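Local coordinates for phenazine biosynthesis protein, PhzF family (PDB 3EDN), which belongs to the PhzF family, with a diaminopimelate epimerase-like fold, and is probably an isomerase-like enzyme related to those of phenazine biosynthesis, at the interface of chains A and B. Residues are numbered along the deposited sequence; one frame, centred on the assembly and turned at random. Chains: chain A/B, Phenazine biosynthesis protein, PhzF family.

Contact 1: the interface of chains A and B. Residues chain A 55-56, 99; chain B 1-2, 4.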
ATOM      1  N   GLU A  55       5.363 -13.074  -1.419  1.00 18.49           N
ATOM      2  CA  GLU A  55       6.129 -13.983  -0.563  1.00 20.20           C
ATOM      3  C   GLU A  55       5.656 -15.430  -0.673  1.00 19.88           C
ATOM      4  O   GLU A  55       6.369 -16.349  -0.264  1.00 20.98           O
ATOM      5  CB  GLU A  55       5.989 -13.556   0.898  1.00 21.98           C
ATOM      6  CG  GLU A  55       6.614 -12.205   1.231  1.00 23.78           C
ATOM      7  CD  GLU A  55       8.125 -12.280   1.318  1.00 24.84           C
ATOM      8  OE1 GLU A  55       8.642 -13.290   1.844  1.00 25.74           O
ATOM      9  OE2 GLU A  55       8.798 -11.337   0.852  1.00 25.73           O
ATOM     10  N   VAL A  56       4.455 -15.633  -1.212  1.00 19.19           N
ATOM     11  CA  VAL A  56       3.781 -16.928  -1.087  1.00 18.07           C
ATOM     12  C   VAL A  56       3.190 -17.453  -2.393  1.00 17.57           C
ATOM     13  O   VAL A  56       2.567 -18.514  -2.397  1.00 17.47           O
ATOM     14  CB  VAL A  56       2.643 -16.867  -0.039  1.00 18.91           C
ATOM     15  CG1 VAL A  56       3.200 -16.616   1.354  1.00 19.83           C
ATOM     16  CG2 VAL A  56       1.617 -15.801  -0.413  1.00 19.21           C
ATOM     17  N   GLU A  99      -1.340 -14.317  -5.416  1.00 12.59           N
ATOM     18  CA  GLU A  99      -1.753 -13.927  -4.084  1.00 13.75           C
ATOM     19  C   GLU A  99      -2.767 -12.790  -4.143  1.00 13.53           C
ATOM     20  O   GLU A  99      -2.503 -11.752  -4.752  1.00 14.55           O
ATOM     21  CB  GLU A  99      -0.555 -13.505  -3.240  1.00 14.51           C
ATOM     22  CG  GLU A  99      -0.987 -13.220  -1.811  1.00 15.63           C
ATOM     23  CD  GLU A  99       0.110 -12.709  -0.916  1.00 17.44           C
ATOM     24  OE1 GLU A  99       1.232 -12.444  -1.416  1.00 17.57           O
ATOM     25  OE2 GLU A  99      -0.185 -12.578   0.301  1.00 18.04           O
TER
HETATM   26  N   MSE B   1       1.558 -17.193   8.096  0.50 30.08           N
HETATM   27  CA  MSE B   1       1.824 -17.797   6.757  0.50 29.64           C
HETATM   28  C   MSE B   1       3.010 -17.149   6.037  0.50 28.06           C
HETATM   29  O   MSE B   1       3.513 -17.686   5.048  0.50 28.32           O
HETATM   30  CB  MSE B   1       0.556 -17.792   5.882  0.50 30.30           C
HETATM   31  CG  MSE B   1      -0.308 -16.527   5.973  0.50 30.95           C
HETATM   32 SE   MSE B   1      -2.227 -16.927   5.825  0.25 32.10          SE
HETATM   33  CE  MSE B   1      -2.914 -15.152   5.403  0.50 31.03           C
ATOM     34  N   LYS B   2       3.449 -15.993   6.532  1.00 26.15           N
ATOM     35  CA  LYS B   2       4.674 -15.373   6.042  1.00 24.13           C
ATOM     36  C   LYS B   2       5.714 -15.235   7.135  1.00 22.83           C
ATOM     37  O   LYS B   2       5.405 -14.794   8.249  1.00 22.93           O
ATOM     38  CB  LYS B   2       4.369 -13.998   5.460  1.00 23.12           C
ATOM     39  CG  LYS B   2       3.459 -14.076   4.257  1.00 22.38           C
ATOM     40  CD  LYS B   2       3.012 -12.711   3.802  1.00 22.46           C
ATOM     41  CE  LYS B   2       1.872 -12.855   2.822  1.00 21.61           C
ATOM     42  NZ  LYS B   2       1.402 -11.547   2.293  1.00 21.81           N
ATOM     43  N   ILE B   4       9.050 -13.289   7.942  1.00 18.55           N
ATOM     44  CA  ILE B   4       9.781 -12.117   7.496  1.00 17.92           C
ATOM     45  C   ILE B   4      11.042 -11.991   8.330  1.00 16.24           C
ATOM     46  O   ILE B   4      10.981 -12.050   9.558  1.00 15.72           O
ATOM     47  CB  ILE B   4       8.930 -10.814   7.644  1.00 19.00           C
ATOM     48  CG1 ILE B   4       7.535 -10.998   7.015  1.00 20.34           C
ATOM     49  CG2 ILE B   4       9.668  -9.612   7.042  1.00 19.90           C
ATOM     50  CD1 ILE B   4       7.550 -11.441   5.569  1.00 20.86           C
TER
HETATM   51  O   HOH W   1       3.285 -11.600  -0.057  1.00 19.59           O
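The N-terminal stretch of chain B, B:Met1 and B:Lys2 leading into strand 3-11, lies against two elements of chain A: the loop between strands 48-52 and 59-64, through A:Glu55 and A:Val56, and strand 95-100, through A:Glu99. B:Lys2 carries the contact and meets A:Glu99 tip to tip. Its ammonium NZ forms a salt bridge and hydrogen bond with the carboxylate oxygen OE2 of A:Glu99 at 2.7 Å, on the syn lone pair of that oxygen. Both side chains are extended beyond CG. In A:Glu99 CG is anti to the backbone N (chi1 -175°), and the straight chain carries the carboxylate away from its strand toward the lysine.

Water 1 joins the charged pair to the loop. It lies 2.6 Å from the other carboxylate oxygen, OE1 of A:Glu99, and 3.0 Å from NZ of B:Lys2. The backbone N of A:Glu55 lies 2.9 Å from the same water, in an almost straight bond of 174° at the hydrogen. Both oxygens of A:Glu99 thus have polar partners, which should help to fix the rotation of the carboxylate; the adjoining ammonium probably favours its charged form.

Nearer the backbone of B:Lys2 the contact is apolar. The methyl CG1 of A:Val56 packs on CG of B:Lys2 at 3.9 Å, the two side chains crossing at about a right angle. That methyl also lies 3.9 Å from the carbonyl O of B:Met1, a selenomethionine in this crystal. B:Ile4, at the start of strand 3-11, brings its CD1 methyl near the carboxylate of A:Glu55 (CD1 to OE1 4.3 Å).

The patch is small and lies off the two-fold axis of the interface, farther from it than the turn at B:Asp29; its twin, with chains exchanged, repeats it.

Contact 2: the interface of chains A and B. Residues chain A 29, 53-55, 60; chain B 29-31.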
ATOM      1  N   ASP A  29       5.363  -2.392  -8.092  1.00  9.46           N
ATOM      2  CA  ASP A  29       6.164  -2.473  -6.864  1.00  9.92           C
ATOM      3  C   ASP A  29       6.673  -1.117  -6.393  1.00 10.99           C
ATOM      4  O   ASP A  29       7.087  -0.989  -5.244  1.00 12.63           O
ATOM      5  CB  ASP A  29       7.332  -3.471  -6.999  1.00 11.58           C
ATOM      6  CG  ASP A  29       6.900  -4.934  -6.805  1.00 11.53           C
ATOM      7  OD1 ASP A  29       5.863  -5.189  -6.149  1.00 12.90           O
ATOM      8  OD2 ASP A  29       7.603  -5.834  -7.336  1.00 16.40           O
ATOM      9  N   SER A  53       4.955  -8.028  -6.192  1.00 11.12           N
ATOM     10  CA  SER A  53       5.758  -9.165  -5.734  1.00 12.15           C
ATOM     11  C   SER A  53       5.015  -9.904  -4.623  1.00 11.88           C
ATOM     12  O   SER A  53       4.219  -9.315  -3.901  1.00 11.99           O
ATOM     13  CB  SER A  53       7.131  -8.696  -5.219  1.00 12.31           C
ATOM     14  OG  SER A  53       7.947  -8.208  -6.278  1.00 13.07           O
ATOM     15  N   SER A  54       5.298 -11.202  -4.475  1.00 14.21           N
ATOM     16  CA  SER A  54       4.628 -12.028  -3.468  1.00 15.87           C
ATOM     17  C   SER A  54       5.618 -12.897  -2.718  1.00 16.36           C
ATOM     18  O   SER A  54       6.538 -13.422  -3.324  1.00 16.21           O
ATOM     19  CB  SER A  54       3.582 -12.956  -4.107  1.00 16.13           C
ATOM     20  OG  SER A  54       2.953 -13.754  -3.106  1.00 16.05           O
ATOM     21  N   GLU A  55       5.363 -13.074  -1.419  1.00 18.49           N
ATOM     22  CA  GLU A  55       6.129 -13.983  -0.563  1.00 20.20           C
ATOM     23  C   GLU A  55       5.656 -15.430  -0.673  1.00 19.88           C
ATOM     24  O   GLU A  55       6.369 -16.349  -0.264  1.00 20.98           O
ATOM     25  CB  GLU A  55       5.989 -13.556   0.898  1.00 21.98           C
ATOM     26  CG  GLU A  55       6.614 -12.205   1.231  1.00 23.78           C
ATOM     27  CD  GLU A  55       8.125 -12.280   1.318  1.00 24.84           C
ATOM     28  OE1 GLU A  55       8.642 -13.290   1.844  1.00 25.74           O
ATOM     29  OE2 GLU A  55       8.798 -11.337   0.852  1.00 25.73           O
ATOM     30  N   ARG A  60       1.550 -11.298  -6.909  1.00 12.10           N
ATOM     31  CA  ARG A  60       0.444 -10.780  -6.126  1.00 12.39           C
ATOM     32  C   ARG A  60      -0.292  -9.776  -7.011  1.00 11.74           C
ATOM     33  O   ARG A  60       0.304  -9.148  -7.891  1.00 12.27           O
ATOM     34  CB  ARG A  60       0.969 -10.117  -4.849  1.00 12.30           C
ATOM     35  CG  ARG A  60      -0.058  -9.442  -3.960  1.00 13.13           C
ATOM     36  CD  ARG A  60       0.565  -9.182  -2.566  1.00 14.16           C
ATOM     37  NE  ARG A  60       1.772  -8.346  -2.640  1.00 14.52           N
ATOM     38  CZ  ARG A  60       1.794  -7.040  -2.371  1.00 12.86           C
ATOM     39  NH1 ARG A  60       0.691  -6.411  -1.993  1.00 13.60           N
ATOM     40  NH2 ARG A  60       2.934  -6.358  -2.476  1.00 13.21           N
TER
ATOM     41  N   ASP B  29       8.858  -5.598  -0.714  1.00 11.50           N
ATOM     42  CA  ASP B  29       7.988  -5.555  -1.899  1.00 11.87           C
ATOM     43  C   ASP B  29       6.843  -6.581  -1.904  1.00 12.77           C
ATOM     44  O   ASP B  29       5.904  -6.443  -2.696  1.00 13.37           O
ATOM     45  CB  ASP B  29       8.807  -5.696  -3.182  1.00 12.45           C
ATOM     46  CG  ASP B  29       9.515  -4.410  -3.577  1.00 13.81           C
ATOM     47  OD1 ASP B  29       9.089  -3.322  -3.159  1.00 12.64           O
ATOM     48  OD2 ASP B  29      10.485  -4.505  -4.361  1.00 16.71           O
ATOM     49  N   GLY B  30       6.897  -7.572  -1.023  1.00 12.41           N
ATOM     50  CA  GLY B  30       5.814  -8.573  -0.934  1.00 12.99           C
ATOM     51  C   GLY B  30       4.712  -8.203   0.047  1.00 14.14           C
ATOM     52  O   GLY B  30       3.730  -8.939   0.180  1.00 14.07           O
ATOM     53  N   LEU B  31       4.849  -7.045   0.691  1.00 13.38           N
ATOM     54  CA  LEU B  31       3.997  -6.656   1.813  1.00 12.84           C
ATOM     55  C   LEU B  31       3.015  -5.506   1.564  1.00 12.67           C
ATOM     56  O   LEU B  31       3.295  -4.549   0.841  1.00 12.80           O
ATOM     57  CB  LEU B  31       4.881  -6.292   3.023  1.00 12.15           C
ATOM     58  CG  LEU B  31       5.919  -7.344   3.428  1.00 13.13           C
ATOM     59  CD1 LEU B  31       6.833  -6.779   4.530  1.00 12.87           C
ATOM     60  CD2 LEU B  31       5.244  -8.604   3.890  1.00 12.62           C
TER
HETATM   61  O   HOH W   2       4.904  -4.431  -3.716  1.00 16.61           O
HETATM   62  O   HOH W   3       6.689  -2.254  -3.110  1.00 16.86           O
HETATM   63  O   HOH W   4       8.571  -8.666   1.148  1.00 17.44           O
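A:Arg60 reaches across to the backbone of B:Asp29 and B:Gly30. Its terminal nitrogen NH2 donates a hydrogen bond of 3.0 Å to the carbonyl O of B:Asp29. The acceptor lies at the edge of the guanidinium, in its plane, whereas the donor is tilted 34° from the carbonyl plane. NE of A:Arg60 also comes within 3.5 Å of the carbonyl O of B:Gly30, a near contact and not a bond. A:Ser53 meets the same turn: its carbonyl O is 3.4 Å from CA of B:Gly30, and its CB packs against CB of B:Asp29 at 4.0 Å. The carboxylates of A:Asp29 and B:Asp29 stack, their planes only 5° apart. Their OD2 atoms are 4.4 Å from each other, a likely repulsion that the donors to A:Asp29 from A:Ser53, and the bridging waters, may relieve.

Waters bind this first shell together. Water 2 links OD1 of A:Asp29 to the carbonyl O of B:Asp29, and water 3 joins the carbonyl O of A:Asp29 to OD1 of B:Asp29, a reciprocal pair of bridges. Water 4 connects OE2 of A:Glu55 with the backbone N of B:Gly30.

Behind these groups, bonds within chain A set their positions. A bend at chi3 (58°) turns the guanidinium of A:Arg60, and NE donates to the carbonyl O of A:Ser53 at 2.9 Å, nearly in line with the C=O bond. In-plane carbonyls of A:Ser53 and B:Asp29 thus fix the orientation of the guanidinium between the chains. A:Asp29 receives two bonds from A:Ser53: the backbone N gives one to OD1 on its syn lone pair (3.0 Å), and the hydroxyl OG gives a shorter one to OD2 (2.6 Å), also from the syn side but out of the carboxylate plane.

The loop after strand 20-25 of each chain meets its counterpart here, beside the start of the loop that follows strand 48-52 and beside strand 59-64 of chain A, close to the two-fold axis.

The C-alpha centres of contact 1 and contact 2 are about 8 Å apart, and A:Glu55 belongs to both: its backbone N serves the water of contact 1, its carboxylate a water of contact 2. The chain A loop between strands 48-52 and 59-64 therefore runs through both patches, meeting the N-terminus of chain B at one end and the turn before helix 33-43 at the other. Two-fold symmetry gives each contact a twin, with contact 2 nearer the axis. Together they make one neighbouring, partly hydrated stretch of the interface, which may or may not be that of a biological dimer.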